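Local atomic coordinates of nucleoside diphosphate kinase (Aquifex aeolicus, PDB entry 3ZTP), a protein that probably transfers the gamma phosphate of ATP to nucleoside diphosphates through a phosphohistidine intermediate, supplying the cell with the other nucleoside triphosphates. Residues 91-96 / 115-120; 50-55 / 128-133. All blocks are in the same frame, centred on the assembly; numbering follows the deposited sequence. Where two conformers were deposited one is given.

Contact 1: 91-96 / 115-120; sequences GPTDSE and GKNAIH. With SO4 (sulfate ion), chain D.
At the predicted nucleotide-binding site of the nucleoside diphosphate kinase fold, Thr93 and Ser95, on the loop leading into helix 95-101, meet Asn117 in the turn ahead of strand 119-121. Thr93, Asn117 and His120 are predicted to bind ATP or, for His120, to carry the phosphate during the reaction.

One hydrogen bond ties the two segments together. The amide nitrogen ND2 of Asn117 donates to the backbone oxygen O of Thr93 at 3.1 Å, nearly straight, with N-H pointing at the acceptor at 165°. The oxygen lies almost in the amide plane of Asn117, and the donor comes in on a lone pair in the carbonyl plane of Thr93, so the amide is gripped flat. Its other end is held as well: OD1 accepts from Lys11 NZ, which leaves little doubt about which way round the amide sits. The Asn117 chain gets there with CG tucked between its own backbone N and carbonyl carbon (chi1 64°).

In the conformer given, one of two, Thr93 adds its methyl group, CG2 resting 3.6 Å from Asn117 ND2. Ser95 sets OG against the stem of Asn117, 3.4 Å from CB, a plain packing contact, because the polar partner of that hydroxyl is the carbonyl of Asp113. Asp94 sits at the N-cap of the helix that Ser95 begins, its OD1 accepting from Glu96 N.

Three residues on from Asn117, His120 has a sulfate ion, probably from the crystallisation liquor, beside it. The sulfur lies in the ring plane at the imidazole edge, and His120 ND1 donates to sulfate O2 at 2.7 Å.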
loop_
_atom_site.group_PDB
_atom_site.type_symbol
_atom_site.label_atom_id
_atom_site.label_comp_id
_atom_site.label_asym_id
_atom_site.label_seq_id
_atom_site.Cartn_x
_atom_site.Cartn_y
_atom_site.Cartn_z
ATOM N N GLY A 91 9.735 20.258 -20.048
ATOM C CA GLY A 91 9.451 21.392 -20.901
ATOM C C GLY A 91 8.423 22.334 -20.305
ATOM O O GLY A 91 7.848 22.070 -19.244
ATOM N N PRO A 92 8.173 23.435 -21.010
ATOM C CA PRO A 92 7.227 24.439 -20.542
ATOM C C PRO A 92 5.831 23.878 -20.293
ATOM O O PRO A 92 5.402 22.966 -20.991
ATOM C CB PRO A 92 7.191 25.428 -21.711
ATOM C CG PRO A 92 8.436 25.232 -22.455
ATOM C CD PRO A 92 8.848 23.812 -22.258
ATOM N N THR A 93 5.141 24.441 -19.302
ATOM C CA THR A 93 3.777 24.062 -18.949
ATOM C C THR A 93 2.861 23.987 -20.155
ATOM O O THR A 93 2.031 23.078 -20.288
ATOM C CB THR A 93 3.168 25.119 -17.996
ATOM O OG1 THR A 93 4.081 25.356 -16.925
ATOM C CG2 THR A 93 1.822 24.656 -17.449
ATOM N N ASP A 94 2.995 24.981 -21.012
ATOM C CA ASP A 94 2.172 25.082 -22.192
ATOM C C ASP A 94 2.793 24.159 -23.258
ATOM O O ASP A 94 3.832 24.453 -23.836
ATOM C CB ASP A 94 2.143 26.545 -22.659
ATOM C CG ASP A 94 1.365 26.752 -23.948
ATOM O OD1 ASP A 94 1.023 25.804 -24.660
ATOM O OD2 ASP A 94 1.109 27.926 -24.298
ATOM N N SER A 95 2.134 23.041 -23.525
ATOM C CA SER A 95 2.650 22.028 -24.455
ATOM C C SER A 95 2.917 22.584 -25.851
ATOM O O SER A 95 3.796 22.086 -26.558
ATOM C CB SER A 95 1.678 20.851 -24.575
ATOM O OG SER A 95 1.397 20.243 -23.328
ATOM N N GLU A 96 2.140 23.593 -26.267
ATOM C CA GLU A 96 2.358 24.215 -27.567
ATOM C C GLU A 96 3.644 24.997 -27.554
ATOM O O GLU A 96 4.398 24.951 -28.523
ATOM C CB GLU A 96 1.210 25.154 -27.944
ATOM C CG GLU A 96 0.029 24.419 -28.459
ATOM C CD GLU A 96 0.294 23.832 -29.824
ATOM O OE1 GLU A 96 0.583 24.588 -30.767
ATOM O OE2 GLU A 96 0.222 22.604 -29.957
ATOM N N GLY A 115 -3.174 22.684 -20.054
ATOM C CA GLY A 115 -3.830 21.972 -18.965
ATOM C C GLY A 115 -3.592 20.474 -19.071
ATOM O O GLY A 115 -3.092 19.833 -18.136
ATOM N N LYS A 116 -3.970 19.897 -20.201
ATOM C CA LYS A 116 -3.663 18.506 -20.491
ATOM C C LYS A 116 -2.265 18.461 -21.056
ATOM O O LYS A 116 -2.053 18.457 -22.279
ATOM C CB LYS A 116 -4.682 17.895 -21.461
ATOM C CG LYS A 116 -6.072 17.802 -20.826
ATOM C CD LYS A 116 -7.050 17.044 -21.700
ATOM C CE LYS A 116 -8.355 16.791 -20.944
ATOM N NZ LYS A 116 -9.118 15.644 -21.505
ATOM N N ASN A 117 -1.305 18.485 -20.133
ATOM C CA ASN A 117 0.099 18.636 -20.492
ATOM C C ASN A 117 0.958 17.467 -20.034
ATOM O O ASN A 117 2.132 17.645 -19.697
ATOM C CB ASN A 117 0.677 19.962 -19.990
ATOM C CG ASN A 117 0.703 20.066 -18.496
ATOM O OD1 ASN A 117 0.232 19.194 -17.784
ATOM N ND2 ASN A 117 1.247 21.174 -18.012
ATOM N N ALA A 118 0.356 16.286 -20.019
ATOM C CA ALA A 118 1.035 14.985 -19.909
ATOM C C ALA A 118 1.594 14.617 -18.557
ATOM O O ALA A 118 1.553 13.448 -18.191
ATOM C CB ALA A 118 2.131 14.828 -20.984
ATOM N N ILE A 119 2.188 15.566 -17.849
ATOM C CA ILE A 119 3.028 15.226 -16.712
ATOM C C ILE A 119 3.116 16.393 -15.744
ATOM O O ILE A 119 3.099 17.558 -16.134
ATOM C CB ILE A 119 4.447 14.779 -17.196
ATOM C CG1 ILE A 119 5.307 14.207 -16.068
ATOM C CG2 ILE A 119 5.169 15.927 -17.943
ATOM C CD1 ILE A 119 6.511 13.436 -16.589
ATOM N N HIS A 120 3.176 16.038 -14.465
ATOM C CA HIS A 120 3.470 16.917 -13.349
ATOM C C HIS A 120 4.888 16.613 -12.860
ATOM O O HIS A 120 5.259 15.439 -12.770
ATOM C CB HIS A 120 2.526 16.606 -12.179
ATOM C CG HIS A 120 2.942 17.252 -10.899
ATOM N ND1 HIS A 120 2.544 18.520 -10.556
ATOM C CD2 HIS A 120 3.753 16.826 -9.908
ATOM C CE1 HIS A 120 3.082 18.845 -9.393
ATOM N NE2 HIS A 120 3.817 17.834 -8.982
HETATM S S SO4 D . 0.714 20.269 -12.522
HETATM O O1 SO4 D . 1.650 20.153 -13.635
HETATM O O2 SO4 D . 1.408 20.842 -11.370
HETATM O O3 SO4 D . -0.388 21.179 -12.822
HETATM O O4 SO4 D . 0.142 18.986 -12.218
#

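Contact 2: 50-55 / 128-133; sequences FYYVHR and AQYEIC. With GOL (glycerol), chain C; SO4 (sulfate ion), chain D.
Tyr52 turns the edge of its ring toward the face of Tyr130, an offset edge-to-face pair with planes 69° apart and centroids separated by 5.2 Å. The touching atom is Tyr52 CE1, 3.6 Å from Tyr130 CZ and near the rim of the ring. Tyr130 also meets the end of helix 44-50: Phe50 O lies in the plane of the Tyr130 ring, at its edge, 3.5 Å from CE2. Phe50 holds CG anti to its backbone N (chi1 -179°), which carries CZ to Glu131 CG at 3.6 Å, the two side chains crossing at about a right angle.

A glycerol, probably from the crystallisation liquor, bridges the segments: its O3 donates to Phe50 O and accepts from Val53 N, while O2 donates to Glu131 OE2 at 2.7 Å. On the loop side, His54 NE2 shares a hydrogen bond with glycerol O1.

In the next shell, Tyr130 OH is hydrogen-bonded to the carbonyl of Glu49, and a phenylalanine in its place would probably leave that carbonyl without this partner and the ring less firmly fixed against Tyr52. Cys133, two residues beyond Glu131, forms a disulfide with Cys133 of the second subunit, so this helix also serves the tetramer interface.

While OE2 takes the crystallisation glycerol, OE1 of Glu131 is bonded to Ser122 OG and turned to His120. That carboxylate oxygen probably positions the predicted phosphohistidine, with Phe50 packed against the Glu131 stem and edge-to-face with the His120 ring.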
loop_
_atom_site.group_PDB
_atom_site.type_symbol
_atom_site.label_atom_id
_atom_site.label_comp_id
_atom_site.label_asym_id
_atom_site.label_seq_id
_atom_site.Cartn_x
_atom_site.Cartn_y
_atom_site.Cartn_z
ATOM N N PHE A 50 -3.594 17.409 -2.676
ATOM C CA PHE A 50 -2.279 17.398 -3.306
ATOM C C PHE A 50 -1.977 18.762 -3.898
ATOM O O PHE A 50 -0.876 19.278 -3.749
ATOM C CB PHE A 50 -2.232 16.315 -4.383
ATOM C CG PHE A 50 -0.891 16.201 -5.077
ATOM C CD1 PHE A 50 0.087 15.366 -4.577
ATOM C CD2 PHE A 50 -0.603 16.927 -6.215
ATOM C CE1 PHE A 50 1.312 15.243 -5.203
ATOM C CE2 PHE A 50 0.645 16.831 -6.831
ATOM C CZ PHE A 50 1.601 15.978 -6.318
ATOM N N TYR A 51 -2.983 19.342 -4.543
ATOM C CA TYR A 51 -2.859 20.640 -5.214
ATOM C C TYR A 51 -3.382 21.808 -4.383
ATOM O O TYR A 51 -3.813 22.827 -4.933
ATOM C CB TYR A 51 -3.625 20.579 -6.536
ATOM C CG TYR A 51 -2.932 19.770 -7.593
ATOM C CD1 TYR A 51 -1.753 20.211 -8.164
ATOM C CD2 TYR A 51 -3.468 18.576 -8.042
ATOM C CE1 TYR A 51 -1.115 19.473 -9.157
ATOM C CE2 TYR A 51 -2.851 17.850 -9.029
ATOM C CZ TYR A 51 -1.678 18.304 -9.577
ATOM O OH TYR A 51 -1.056 17.570 -10.575
ATOM N N TYR A 52 -3.323 21.682 -3.067
ATOM C CA TYR A 52 -3.910 22.703 -2.200
ATOM C C TYR A 52 -3.380 24.111 -2.440
ATOM O O TYR A 52 -4.094 25.090 -2.226
ATOM C CB TYR A 52 -3.710 22.302 -0.738
ATOM C CG TYR A 52 -2.342 22.627 -0.185
ATOM C CD1 TYR A 52 -1.280 21.744 -0.329
ATOM C CD2 TYR A 52 -2.122 23.813 0.511
ATOM C CE1 TYR A 52 -0.033 22.036 0.183
ATOM C CE2 TYR A 52 -0.879 24.116 1.027
ATOM C CZ TYR A 52 0.160 23.220 0.868
ATOM O OH TYR A 52 1.397 23.518 1.379
ATOM N N VAL A 53 -2.140 24.233 -2.892
ATOM C CA VAL A 53 -1.563 25.553 -3.167
ATOM C C VAL A 53 -2.315 26.289 -4.285
ATOM O O VAL A 53 -2.341 27.526 -4.328
ATOM C CB VAL A 53 -0.065 25.434 -3.524
ATOM C CG1 VAL A 53 0.476 26.753 -4.066
ATOM C CG2 VAL A 53 0.725 25.000 -2.295
ATOM N N HIS A 54 -2.945 25.538 -5.181
ATOM C CA HIS A 54 -3.636 26.115 -6.334
ATOM C C HIS A 54 -5.115 26.410 -6.091
ATOM O O HIS A 54 -5.824 26.823 -7.014
ATOM C CB HIS A 54 -3.550 25.146 -7.520
ATOM C CG HIS A 54 -2.159 24.722 -7.865
ATOM N ND1 HIS A 54 -1.657 24.803 -9.146
ATOM C CD2 HIS A 54 -1.170 24.197 -7.106
ATOM C CE1 HIS A 54 -0.416 24.354 -9.159
ATOM N NE2 HIS A 54 -0.095 23.983 -7.933
ATOM N N ARG A 55 -5.571 26.226 -4.856
ATOM C CA ARG A 55 -7.002 26.255 -4.548
ATOM C C ARG A 55 -7.700 27.536 -4.998
ATOM O O ARG A 55 -8.856 27.500 -5.417
ATOM C CB ARG A 55 -7.222 26.041 -3.049
ATOM C CG ARG A 55 -6.660 27.150 -2.179
ATOM C CD ARG A 55 -6.807 26.816 -0.698
ATOM N NE ARG A 55 -6.614 27.993 0.145
ATOM C CZ ARG A 55 -7.591 28.816 0.516
ATOM N NH1 ARG A 55 -8.839 28.595 0.127
ATOM N NH2 ARG A 55 -7.320 29.865 1.282
ATOM N N ALA A 128 8.736 19.101 -3.539
ATOM C CA ALA A 128 9.042 17.693 -3.730
ATOM C C ALA A 128 8.841 16.921 -2.442
ATOM O O ALA A 128 8.299 15.820 -2.441
ATOM C CB ALA A 128 10.463 17.524 -4.249
ATOM N N GLN A 129 9.311 17.458 -1.322
ATOM C CA GLN A 129 9.170 16.755 -0.047
ATOM C C GLN A 129 7.687 16.503 0.264
ATOM O O GLN A 129 7.298 15.391 0.649
ATOM C CB GLN A 129 9.817 17.572 1.061
ATOM C CG GLN A 129 9.687 16.974 2.447
ATOM C CD GLN A 129 10.440 17.780 3.493
ATOM O OE1 GLN A 129 11.670 17.815 3.497
ATOM N NE2 GLN A 129 9.703 18.442 4.378
ATOM N N TYR A 130 6.866 17.533 0.138
ATOM C CA TYR A 130 5.424 17.394 0.347
ATOM C C TYR A 130 4.778 16.406 -0.596
ATOM O O TYR A 130 3.996 15.538 -0.201
ATOM C CB TYR A 130 4.723 18.755 0.166
ATOM C CG TYR A 130 3.200 18.667 0.215
ATOM C CD1 TYR A 130 2.558 18.522 1.418
ATOM C CD2 TYR A 130 2.418 18.712 -0.943
ATOM C CE1 TYR A 130 1.184 18.428 1.488
ATOM C CE2 TYR A 130 1.030 18.609 -0.877
ATOM C CZ TYR A 130 0.427 18.462 0.351
ATOM O OH TYR A 130 -0.944 18.362 0.504
ATOM N N GLU A 131 5.082 16.536 -1.877
ATOM C CA GLU A 131 4.434 15.732 -2.878
ATOM C C GLU A 131 4.851 14.271 -2.807
ATOM O O GLU A 131 4.009 13.371 -2.964
ATOM C CB GLU A 131 4.790 16.283 -4.256
ATOM C CG GLU A 131 4.177 17.664 -4.504
ATOM C CD GLU A 131 4.549 18.264 -5.834
ATOM O OE1 GLU A 131 5.228 17.612 -6.640
ATOM O OE2 GLU A 131 4.134 19.412 -6.073
ATOM N N ILE A 132 6.138 14.015 -2.578
ATOM C CA ILE A 132 6.588 12.628 -2.421
ATOM C C ILE A 132 5.865 11.987 -1.253
ATOM O O ILE A 132 5.342 10.884 -1.413
ATOM C CB ILE A 132 8.098 12.567 -2.249
ATOM C CG1 ILE A 132 8.779 12.952 -3.564
ATOM C CG2 ILE A 132 8.520 11.178 -1.816
ATOM C CD1 ILE A 132 10.288 13.159 -3.442
ATOM N N CYS A 133 5.820 12.640 -0.096
ATOM C CA CYS A 133 5.128 12.083 1.062
ATOM C C CYS A 133 3.627 11.949 0.830
ATOM O O CYS A 133 2.973 11.082 1.424
ATOM C CB CYS A 133 5.389 12.946 2.293
ATOM S SG CYS A 133 7.061 12.745 2.956
HETATM C C1 GOL C . 1.457 20.688 -5.772
HETATM O O1 GOL C . 1.413 21.942 -6.416
HETATM C C2 GOL C . 1.783 20.833 -4.284
HETATM O O2 GOL C . 3.161 21.002 -4.070
HETATM C C3 GOL C . 1.113 22.053 -3.675
HETATM O O3 GOL C . -0.268 22.007 -3.906
HETATM S S SO4 D . 0.714 20.269 -12.522
HETATM O O1 SO4 D . 1.650 20.153 -13.635
HETATM O O2 SO4 D . 1.408 20.842 -11.370
HETATM O O3 SO4 D . -0.388 21.179 -12.822
HETATM O O4 SO4 D . 0.142 18.986 -12.218
#

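The centres of contacts 1 and 2 lie 18 Å apart, and both touch the same sulfate. Along the chain the order is 50-55, 91-96, 115-120 and 128-133, so contact 1 falls wholly within the stretch that contact 2 brackets. Strand 119-121, outermost within this chain in the four-stranded antiparallel sheet, leads on into helix 125-135. Side chains of the two contacts meet as well: His120 NE2 lies 2.7 Å from Glu131 OE1, probably as a hydrogen bond. One contact thus belongs to the predicted nucleotide side of the active site, while the other backs the histidine and leads out to the subunit interface.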